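Local atomic coordinates of alpha-fucosidase (Bifidobacterium bifidum, PDB entry 2EAD), a protein that probably releases alpha-1,2-linked L-fucose from glycans by hydrolysis, this chain being the catalytic part of a longer glycoside hydrolase family 95 enzyme. Residues 52-57 / 182-187; 382-387 / 438-443; 420-425 / 505-510. The protein carries 1 engineered substitution. All coordinates share one frame; numbering follows the deposited sequence.

How the contacts relate
The three contacts run from the N-terminal beta domain into the helical catalytic domain. Contact 1 and contact 2, their centres 12 Å apart, touch where the N-terminal beta domain meets the catalytic domain: Gly57 N lies 2.9 Å from Gly385 O, a probable hydrogen bond, and Pro53 packs on Leu382. Both reach the same calcium ion, contact 1 through Gly57 O and contact 2 through Ser386 O, so one metal site joins the two domains, with Glu77 and Leu393 supplying its remaining protein ligands. Contact 3 stands apart, its centre 18 Å from that of contact 2 and 28 Å from that of contact 1, although contacts 2 and 3 alternate along the chain within the catalytic domain.

Contact 1: residues 52-57 / 182-187; sequences LPFGNG and YFASNP. With CA (calcium ion), chain D.
Over one face of the Phe54 ring, toward its rim, lies the carbonyl carbon of Tyr182, while the backbone N of Ala184 meets the ring edge close to its plane, 3.4 Å from CD1. Phe183 C approaches CE1 obliquely, and the CB of Tyr182 packs on Phe54 CZ at 3.7 Å. With its CG lodged between backbone N and carbonyl carbon (chi1 68°), Phe54 sends its ring across to strand 182-185 and rests mostly on backbone. The Tyr182 ring runs on to Glu70, to which its hydroxyl is hydrogen-bonded. Were the benzyl group cut back to an alanine here, a gap would probably open over the backbone of 182-184 and Tyr182 CB would lose its apolar neighbour.

The fold is a beta sandwich: the axes of strands 52-55 and 182-185, from two different antiparallel sheets of the N-terminal domain, approach to 5.7 Å, 28° off parallel. Ala184 CB packs against Gly55, 3.6 Å from its C. A water donates one hydrogen bond to Gly55 O and another to Ala184 O.

Beyond the strands two asparagine amides each donate to a main-chain carbonyl of the facing segment. Asn186 ND2 gives to Asn56 O at 2.9 Å, in its own amide plane, and also meets Asn390 OD1. Asn56 ND2 reaches Ser185 O at 3.0 Å from above the carbonyl plane, while its OD1 accepts from Lys58 N and Ile59 N. Asn56 is held at both ends of its amide, which fixes its rotation and probably steadies the turn that presents Gly57 O to the calcium ion at 2.8 Å.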
loop_
_atom_site.group_PDB
_atom_site.type_symbol
_atom_site.label_atom_id
_atom_site.label_comp_id
_atom_site.label_asym_id
_atom_site.label_seq_id
_atom_site.Cartn_x
_atom_site.Cartn_y
_atom_site.Cartn_z
ATOM N N LEU A 52 5.999 14.095 12.677
ATOM C CA LEU A 52 4.808 14.232 11.825
ATOM C C LEU A 52 5.165 14.355 10.334
ATOM O O LEU A 52 5.849 15.307 9.932
ATOM C CB LEU A 52 3.958 15.423 12.282
ATOM C CG LEU A 52 3.407 15.240 13.724
ATOM C CD1 LEU A 52 2.804 16.540 14.272
ATOM C CD2 LEU A 52 2.380 14.111 13.766
ATOM N N PRO A 53 4.697 13.382 9.517
ATOM C CA PRO A 53 5.088 13.321 8.101
ATOM C C PRO A 53 4.291 14.226 7.178
ATOM O O PRO A 53 3.117 14.457 7.394
ATOM C CB PRO A 53 4.805 11.856 7.729
ATOM C CG PRO A 53 3.534 11.523 8.568
ATOM C CD PRO A 53 3.793 12.275 9.901
ATOM N N PHE A 54 4.939 14.690 6.108
ATOM C CA PHE A 54 4.262 15.321 4.973
ATOM C C PHE A 54 5.104 15.052 3.707
ATOM O O PHE A 54 6.266 14.647 3.824
ATOM C CB PHE A 54 4.066 16.832 5.219
ATOM C CG PHE A 54 5.364 17.621 5.238
ATOM C CD1 PHE A 54 5.815 18.296 4.093
ATOM C CD2 PHE A 54 6.145 17.671 6.377
ATOM C CE1 PHE A 54 7.021 19.003 4.115
ATOM C CE2 PHE A 54 7.362 18.393 6.397
ATOM C CZ PHE A 54 7.797 19.039 5.266
ATOM N N GLY A 55 4.533 15.226 2.515
ATOM C CA GLY A 55 5.266 14.923 1.290
ATOM C C GLY A 55 4.487 15.293 0.054
ATOM O O GLY A 55 3.332 15.645 0.161
ATOM N N ASN A 56 5.129 15.237 -1.113
ATOM C CA ASN A 56 4.463 15.498 -2.394
ATOM C C ASN A 56 4.513 14.282 -3.311
ATOM O O ASN A 56 4.382 14.403 -4.523
ATOM C CB ASN A 56 5.071 16.749 -3.099
ATOM C CG ASN A 56 6.544 16.542 -3.498
ATOM O OD1 ASN A 56 7.100 15.476 -3.295
ATOM N ND2 ASN A 56 7.167 17.575 -4.063
ATOM N N GLY A 57 4.709 13.102 -2.733
ATOM C CA GLY A 57 4.857 11.862 -3.507
ATOM C C GLY A 57 6.315 11.573 -3.850
ATOM O O GLY A 57 6.661 10.434 -4.150
ATOM N N TYR A 182 5.221 23.900 7.392
ATOM C CA TYR A 182 5.916 23.046 6.440
ATOM C C TYR A 182 4.928 22.344 5.532
ATOM O O TYR A 182 3.929 21.803 5.993
ATOM C CB TYR A 182 6.698 21.984 7.164
ATOM C CG TYR A 182 7.633 22.458 8.226
ATOM C CD1 TYR A 182 8.918 22.882 7.894
ATOM C CD2 TYR A 182 7.256 22.449 9.563
ATOM C CE1 TYR A 182 9.802 23.278 8.852
ATOM C CE2 TYR A 182 8.118 22.852 10.537
ATOM C CZ TYR A 182 9.402 23.273 10.162
ATOM O OH TYR A 182 10.297 23.672 11.099
ATOM N N PHE A 183 5.199 22.368 4.242
ATOM C CA PHE A 183 4.474 21.545 3.304
ATOM C C PHE A 183 5.346 21.186 2.122
ATOM O O PHE A 183 6.399 21.804 1.885
ATOM C CB PHE A 183 3.141 22.175 2.841
ATOM C CG PHE A 183 3.286 23.520 2.179
ATOM C CD1 PHE A 183 3.433 23.622 0.794
ATOM C CD2 PHE A 183 3.224 24.687 2.937
ATOM C CE1 PHE A 183 3.559 24.871 0.180
ATOM C CE2 PHE A 183 3.347 25.935 2.348
ATOM C CZ PHE A 183 3.507 26.033 0.966
ATOM N N ALA A 184 4.906 20.174 1.384
ATOM C CA ALA A 184 5.569 19.814 0.139
ATOM C C ALA A 184 4.559 19.853 -1.000
ATOM O O ALA A 184 3.635 19.023 -1.062
ATOM C CB ALA A 184 6.242 18.434 0.253
ATOM N N SER A 185 4.738 20.832 -1.888
ATOM C CA SER A 185 3.850 21.052 -3.030
ATOM C C SER A 185 4.113 20.026 -4.097
ATOM O O SER A 185 5.249 19.845 -4.518
ATOM C CB SER A 185 4.020 22.480 -3.624
ATOM O OG SER A 185 3.332 22.606 -4.873
ATOM N N ASN A 186 3.064 19.358 -4.550
ATOM C CA ASN A 186 3.176 18.571 -5.771
ATOM C C ASN A 186 3.178 19.465 -7.051
ATOM O O ASN A 186 4.062 19.314 -7.913
ATOM C CB ASN A 186 2.095 17.472 -5.824
ATOM C CG ASN A 186 2.259 16.546 -7.024
ATOM O OD1 ASN A 186 1.745 16.825 -8.112
ATOM N ND2 ASN A 186 2.994 15.447 -6.840
ATOM N N PRO A 187 2.203 20.413 -7.184
ATOM C CA PRO A 187 2.219 21.204 -8.434
ATOM C C PRO A 187 3.520 21.972 -8.730
ATOM O O PRO A 187 3.896 22.099 -9.895
ATOM C CB PRO A 187 1.043 22.174 -8.262
ATOM C CG PRO A 187 0.133 21.496 -7.295
ATOM C CD PRO A 187 1.068 20.800 -6.324
HETATM CA CA CA D . 6.793 7.602 -3.905
HETATM O O HOH W 1 1.461 17.472 -1.345
#

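Contact 2: residues 382-387 / 438-443; sequences LTIGSS and GELAEP. With CA (calcium ion), chain D.
Where helix 365-386 ends at a calcium site, Ser387 and Thr383 meet Leu440 of the 3-10 turn 438-441, which leads into helix 442-463. Both segments belong to the catalytic domain, an (alpha/alpha)6 barrel in this family. Ser386 O, in the last helical turn, binds the metal at 2.6 Å alongside Gly57 O, Glu77 and Leu393. The Ser386 side chain turns back into the helix, its OG donating to Leu382 O at 2.9 Å.

Leu440 carries the apolar half of the contact. Its CD2 branch crosses the helix surface obliquely, 3.5 Å from Thr383 CG2 and 3.9 Å from Ile384 CG1. Thr383 keeps its hydroxyl on Gly379 O, one turn back, while CG2, anti to the backbone N, is turned to the leucine. Leu440 CG also comes within 3.0 Å of Ser387 O, a close contact and not a bond.

The polar half belongs to Ser387, the first residue to leave helical geometry. OG stands anti to its backbone N (chi1 -179°) and donates to Leu440 O at 2.8 Å, in the carbonyl plane, with a C=O...O angle of 160°. The hydroxyl of Tyr429 is also hydrogen-bonded to Ser387 OG, against which Pro443 CG packs at 3.3 Å.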
loop_
_atom_site.group_PDB
_atom_site.type_symbol
_atom_site.label_atom_id
_atom_site.label_comp_id
_atom_site.label_asym_id
_atom_site.label_seq_id
_atom_site.Cartn_x
_atom_site.Cartn_y
_atom_site.Cartn_z
ATOM N N LEU A 382 -1.693 9.730 4.191
ATOM C CA LEU A 382 -0.377 9.152 3.906
ATOM C C LEU A 382 -0.205 8.750 2.454
ATOM O O LEU A 382 0.923 8.743 1.956
ATOM C CB LEU A 382 -0.041 7.986 4.834
ATOM C CG LEU A 382 0.112 8.390 6.322
ATOM C CD1 LEU A 382 0.108 7.139 7.261
ATOM C CD2 LEU A 382 1.379 9.263 6.542
ATOM N N THR A 383 -1.314 8.400 1.791
ATOM C CA THR A 383 -1.268 8.058 0.366
ATOM C C THR A 383 -0.917 9.310 -0.470
ATOM O O THR A 383 -0.044 9.266 -1.349
ATOM C CB THR A 383 -2.613 7.448 -0.146
ATOM O OG1 THR A 383 -3.067 6.381 0.732
ATOM C CG2 THR A 383 -2.467 6.955 -1.587
ATOM N N ILE A 384 -1.589 10.414 -0.186
ATOM C CA ILE A 384 -1.300 11.703 -0.842
ATOM C C ILE A 384 0.189 12.099 -0.609
ATOM O O ILE A 384 0.878 12.508 -1.527
ATOM C CB ILE A 384 -2.251 12.834 -0.334
ATOM C CG1 ILE A 384 -3.740 12.503 -0.611
ATOM C CG2 ILE A 384 -1.907 14.202 -1.007
ATOM C CD1 ILE A 384 -4.730 13.354 0.223
ATOM N N GLY A 385 0.688 11.939 0.611
ATOM C CA GLY A 385 2.088 12.255 0.885
ATOM C C GLY A 385 3.136 11.380 0.211
ATOM O O GLY A 385 4.217 11.873 -0.116
ATOM N N SER A 386 2.843 10.084 0.018
ATOM C CA SER A 386 3.868 9.141 -0.478
ATOM C C SER A 386 3.692 8.608 -1.892
ATOM O O SER A 386 4.653 8.089 -2.480
ATOM C CB SER A 386 4.023 7.954 0.474
ATOM O OG SER A 386 2.830 7.144 0.453
ATOM N N SER A 387 2.490 8.721 -2.448
ATOM C CA SER A 387 2.190 8.096 -3.724
ATOM C C SER A 387 1.332 9.014 -4.592
ATOM O O SER A 387 0.106 8.939 -4.583
ATOM C CB SER A 387 1.515 6.739 -3.467
ATOM O OG SER A 387 1.212 6.083 -4.663
ATOM N N GLY A 438 -7.996 7.080 -6.671
ATOM C CA GLY A 438 -7.679 6.185 -7.781
ATOM C C GLY A 438 -6.417 6.539 -8.570
ATOM O O GLY A 438 -5.615 5.650 -8.868
ATOM N N GLU A 439 -6.239 7.817 -8.916
ATOM C CA GLU A 439 -5.048 8.237 -9.663
ATOM C C GLU A 439 -3.739 8.047 -8.871
ATOM O O GLU A 439 -2.644 7.993 -9.452
ATOM C CB GLU A 439 -5.193 9.687 -10.159
ATOM C CG GLU A 439 -4.960 10.764 -9.095
ATOM C CD GLU A 439 -6.206 11.142 -8.325
ATOM O OE1 GLU A 439 -7.124 10.297 -8.117
ATOM O OE2 GLU A 439 -6.247 12.306 -7.892
ATOM N N LEU A 440 -3.844 7.930 -7.546
ATOM C CA LEU A 440 -2.662 7.675 -6.712
ATOM C C LEU A 440 -2.108 6.260 -6.866
ATOM O O LEU A 440 -1.015 5.973 -6.372
ATOM C CB LEU A 440 -2.947 8.010 -5.244
ATOM C CG LEU A 440 -2.823 9.482 -4.804
ATOM C CD1 LEU A 440 -3.234 10.556 -5.798
ATOM C CD2 LEU A 440 -3.381 9.835 -3.425
ATOM N N ALA A 441 -2.892 5.388 -7.508
ATOM C CA ALA A 441 -2.446 4.039 -7.868
ATOM C C ALA A 441 -1.507 4.032 -9.090
ATOM O O ALA A 441 -0.866 3.045 -9.341
ATOM C CB ALA A 441 -3.654 3.091 -8.100
ATOM N N GLU A 442 -1.425 5.143 -9.824
ATOM C CA GLU A 442 -0.591 5.202 -11.020
ATOM C C GLU A 442 0.875 4.739 -10.822
ATOM O O GLU A 442 1.376 3.952 -11.628
ATOM C CB GLU A 442 -0.665 6.592 -11.674
ATOM C CG GLU A 442 0.310 6.770 -12.872
ATOM C CD GLU A 442 0.066 5.810 -14.025
ATOM O OE1 GLU A 442 -1.048 5.228 -14.133
ATOM O OE2 GLU A 442 0.997 5.647 -14.855
ATOM N N PRO A 443 1.585 5.246 -9.797
ATOM C CA PRO A 443 2.949 4.733 -9.619
ATOM C C PRO A 443 3.039 3.226 -9.335
ATOM O O PRO A 443 4.075 2.612 -9.662
ATOM C CB PRO A 443 3.489 5.542 -8.431
ATOM C CG PRO A 443 2.345 6.139 -7.751
ATOM C CD PRO A 443 1.297 6.341 -8.837
HETATM CA CA CA D . 6.793 7.602 -3.905
#

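Contact 3: residues 420-425 / 505-510; sequences HMNVNL and PAAVPW
Apolar contact comes from two places along residues 421-423. Met421 reaches out with CG anti to the backbone N (chi1 -154°), then bends at its sulfur so that CE lands 4.0 Å from Ala507 CB and equally far from Val508 CG2, touching the first turn of the neighbouring helix at two consecutive residues. Val423 lies alongside Trp510, the two side chains pointing the same way; its CB sits 3.5 Å from CH2, the far corner of the benzene half of the indole, and its CG2 packs beside the same atom at 3.7 Å. The approach is oblique to the ring.

Both segments lie at helix beginnings in the helical barrel that forms the catalytic domain of family 95 enzymes. Val423 occupies the N-cap position of the short helix 424-428, whereas Ala507, Val508 and Trp510 belong to the opening turn of helix 507-520. At its other end that helix carries Glu520, which with Asp690 binds a second calcium ion, and the side chain of Trp510 is about 11 Å from that ion. Helix 577-596 backs the indole through Leu582.

Polar atoms meet the contact without any hydrogen bond between the two segments. Asn422 OD1 comes in at the edge of the Trp510 ring and in its plane, 3.4 Å from CE3, with the amide turned 79° against the indole, an approach probably eased by the weakly positive hydrogens of the ring rim. Tyr578 OH is hydrogen-bonded to that same oxygen and helps fix the amide. The backbone Asn422 O approaches CZ3 of Trp510 at 3.3 Å, obliquely to the ring. One residue earlier, Met421 O lies against the Ala507 methyl and finds its hydrogen-bonding partner in Gln426 NE2.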
loop_
_atom_site.group_PDB
_atom_site.type_symbol
_atom_site.label_atom_id
_atom_site.label_comp_id
_atom_site.label_asym_id
_atom_site.label_seq_id
_atom_site.Cartn_x
_atom_site.Cartn_y
_atom_site.Cartn_z
ATOM N N HIS A 420 7.865 -4.851 -0.448
ATOM C CA HIS A 420 7.606 -6.227 -0.028
ATOM C C HIS A 420 6.305 -6.728 -0.653
ATOM O O HIS A 420 5.238 -6.426 -0.168
ATOM C CB HIS A 420 7.559 -6.332 1.501
ATOM C CG HIS A 420 8.708 -7.096 2.080
ATOM N ND1 HIS A 420 8.566 -8.334 2.670
ATOM C CD2 HIS A 420 10.026 -6.782 2.172
ATOM C CE1 HIS A 420 9.749 -8.756 3.090
ATOM N NE2 HIS A 420 10.646 -7.825 2.815
ATOM N N MET A 421 6.414 -7.536 -1.708
ATOM C CA MET A 421 5.282 -7.744 -2.602
ATOM C C MET A 421 4.512 -9.053 -2.339
ATOM O O MET A 421 3.840 -9.596 -3.246
ATOM C CB MET A 421 5.779 -7.629 -4.064
ATOM C CG MET A 421 4.681 -7.193 -5.082
ATOM S SD MET A 421 5.415 -6.796 -6.669
ATOM C CE MET A 421 5.798 -8.429 -7.285
ATOM N N ASN A 422 4.555 -9.555 -1.100
ATOM C CA ASN A 422 3.793 -10.768 -0.792
ATOM C C ASN A 422 2.910 -10.512 0.427
ATOM O O ASN A 422 2.731 -11.396 1.285
ATOM C CB ASN A 422 4.705 -11.986 -0.598
ATOM C CG ASN A 422 3.984 -13.315 -0.842
ATOM O OD1 ASN A 422 3.020 -13.371 -1.589
ATOM N ND2 ASN A 422 4.486 -14.396 -0.235
ATOM N N VAL A 423 2.448 -9.259 0.483
ATOM C CA VAL A 423 1.273 -8.759 1.240
ATOM C C VAL A 423 1.347 -7.247 1.468
ATOM O O VAL A 423 0.324 -6.566 1.559
ATOM C CB VAL A 423 1.013 -9.509 2.610
ATOM C CG1 VAL A 423 2.168 -9.370 3.617
ATOM C CG2 VAL A 423 -0.367 -9.077 3.238
ATOM N N ASN A 424 2.565 -6.733 1.567
ATOM C CA ASN A 424 2.738 -5.414 2.170
ATOM C C ASN A 424 2.530 -4.305 1.159
ATOM O O ASN A 424 1.797 -3.358 1.417
ATOM C CB ASN A 424 4.114 -5.327 2.839
ATOM C CG ASN A 424 4.361 -6.504 3.803
ATOM O OD1 ASN A 424 4.989 -7.518 3.438
ATOM N ND2 ASN A 424 3.839 -6.386 5.033
ATOM N N LEU A 425 3.210 -4.405 0.015
ATOM C CA LEU A 425 2.951 -3.467 -1.062
ATOM C C LEU A 425 1.491 -3.544 -1.524
ATOM O O LEU A 425 0.896 -2.527 -1.891
ATOM C CB LEU A 425 3.907 -3.733 -2.232
ATOM C CG LEU A 425 3.791 -2.728 -3.380
ATOM C CD1 LEU A 425 4.157 -1.295 -2.904
ATOM C CD2 LEU A 425 4.669 -3.181 -4.600
ATOM N N PRO A 505 6.499 -16.685 -6.389
ATOM C CA PRO A 505 6.139 -16.134 -7.691
ATOM C C PRO A 505 4.673 -15.653 -7.790
ATOM O O PRO A 505 4.384 -14.844 -8.653
ATOM C CB PRO A 505 6.435 -17.303 -8.672
ATOM C CG PRO A 505 6.384 -18.552 -7.825
ATOM C CD PRO A 505 6.948 -18.093 -6.479
ATOM N N ALA A 506 3.769 -16.151 -6.928
ATOM C CA ALA A 506 2.371 -15.684 -6.946
ATOM C C ALA A 506 2.242 -14.242 -6.431
ATOM O O ALA A 506 1.201 -13.629 -6.598
ATOM C CB ALA A 506 1.428 -16.672 -6.187
ATOM N N ALA A 507 3.335 -13.664 -5.912
ATOM C CA ALA A 507 3.400 -12.216 -5.631
ATOM C C ALA A 507 2.946 -11.373 -6.850
ATOM O O ALA A 507 2.295 -10.323 -6.688
ATOM C CB ALA A 507 4.834 -11.787 -5.253
ATOM N N VAL A 508 3.332 -11.808 -8.051
ATOM C CA VAL A 508 2.946 -11.079 -9.276
ATOM C C VAL A 508 1.433 -11.118 -9.530
ATOM O O VAL A 508 0.829 -10.049 -9.612
ATOM C CB VAL A 508 3.812 -11.452 -10.501
ATOM C CG1 VAL A 508 3.331 -10.705 -11.798
ATOM C CG2 VAL A 508 5.250 -11.083 -10.233
ATOM N N PRO A 509 0.812 -12.323 -9.665
ATOM C CA PRO A 509 -0.656 -12.402 -9.657
ATOM C C PRO A 509 -1.317 -11.509 -8.616
ATOM O O PRO A 509 -2.239 -10.751 -8.936
ATOM C CB PRO A 509 -0.905 -13.885 -9.320
ATOM C CG PRO A 509 0.162 -14.568 -10.087
ATOM C CD PRO A 509 1.396 -13.651 -9.934
ATOM N N TRP A 510 -0.838 -11.589 -7.384
ATOM C CA TRP A 510 -1.406 -10.828 -6.291
ATOM C C TRP A 510 -1.351 -9.307 -6.532
ATOM O O TRP A 510 -2.385 -8.614 -6.451
ATOM C CB TRP A 510 -0.711 -11.258 -4.986
ATOM C CG TRP A 510 -1.430 -10.779 -3.733
ATOM C CD1 TRP A 510 -2.539 -9.961 -3.656
ATOM C CD2 TRP A 510 -1.069 -11.089 -2.407
ATOM N NE1 TRP A 510 -2.887 -9.763 -2.351
ATOM C CE2 TRP A 510 -1.995 -10.432 -1.555
ATOM C CE3 TRP A 510 -0.038 -11.865 -1.836
ATOM C CZ2 TRP A 510 -1.933 -10.541 -0.162
ATOM C CZ3 TRP A 510 0.026 -11.960 -0.453
ATOM C CH2 TRP A 510 -0.920 -11.298 0.369
#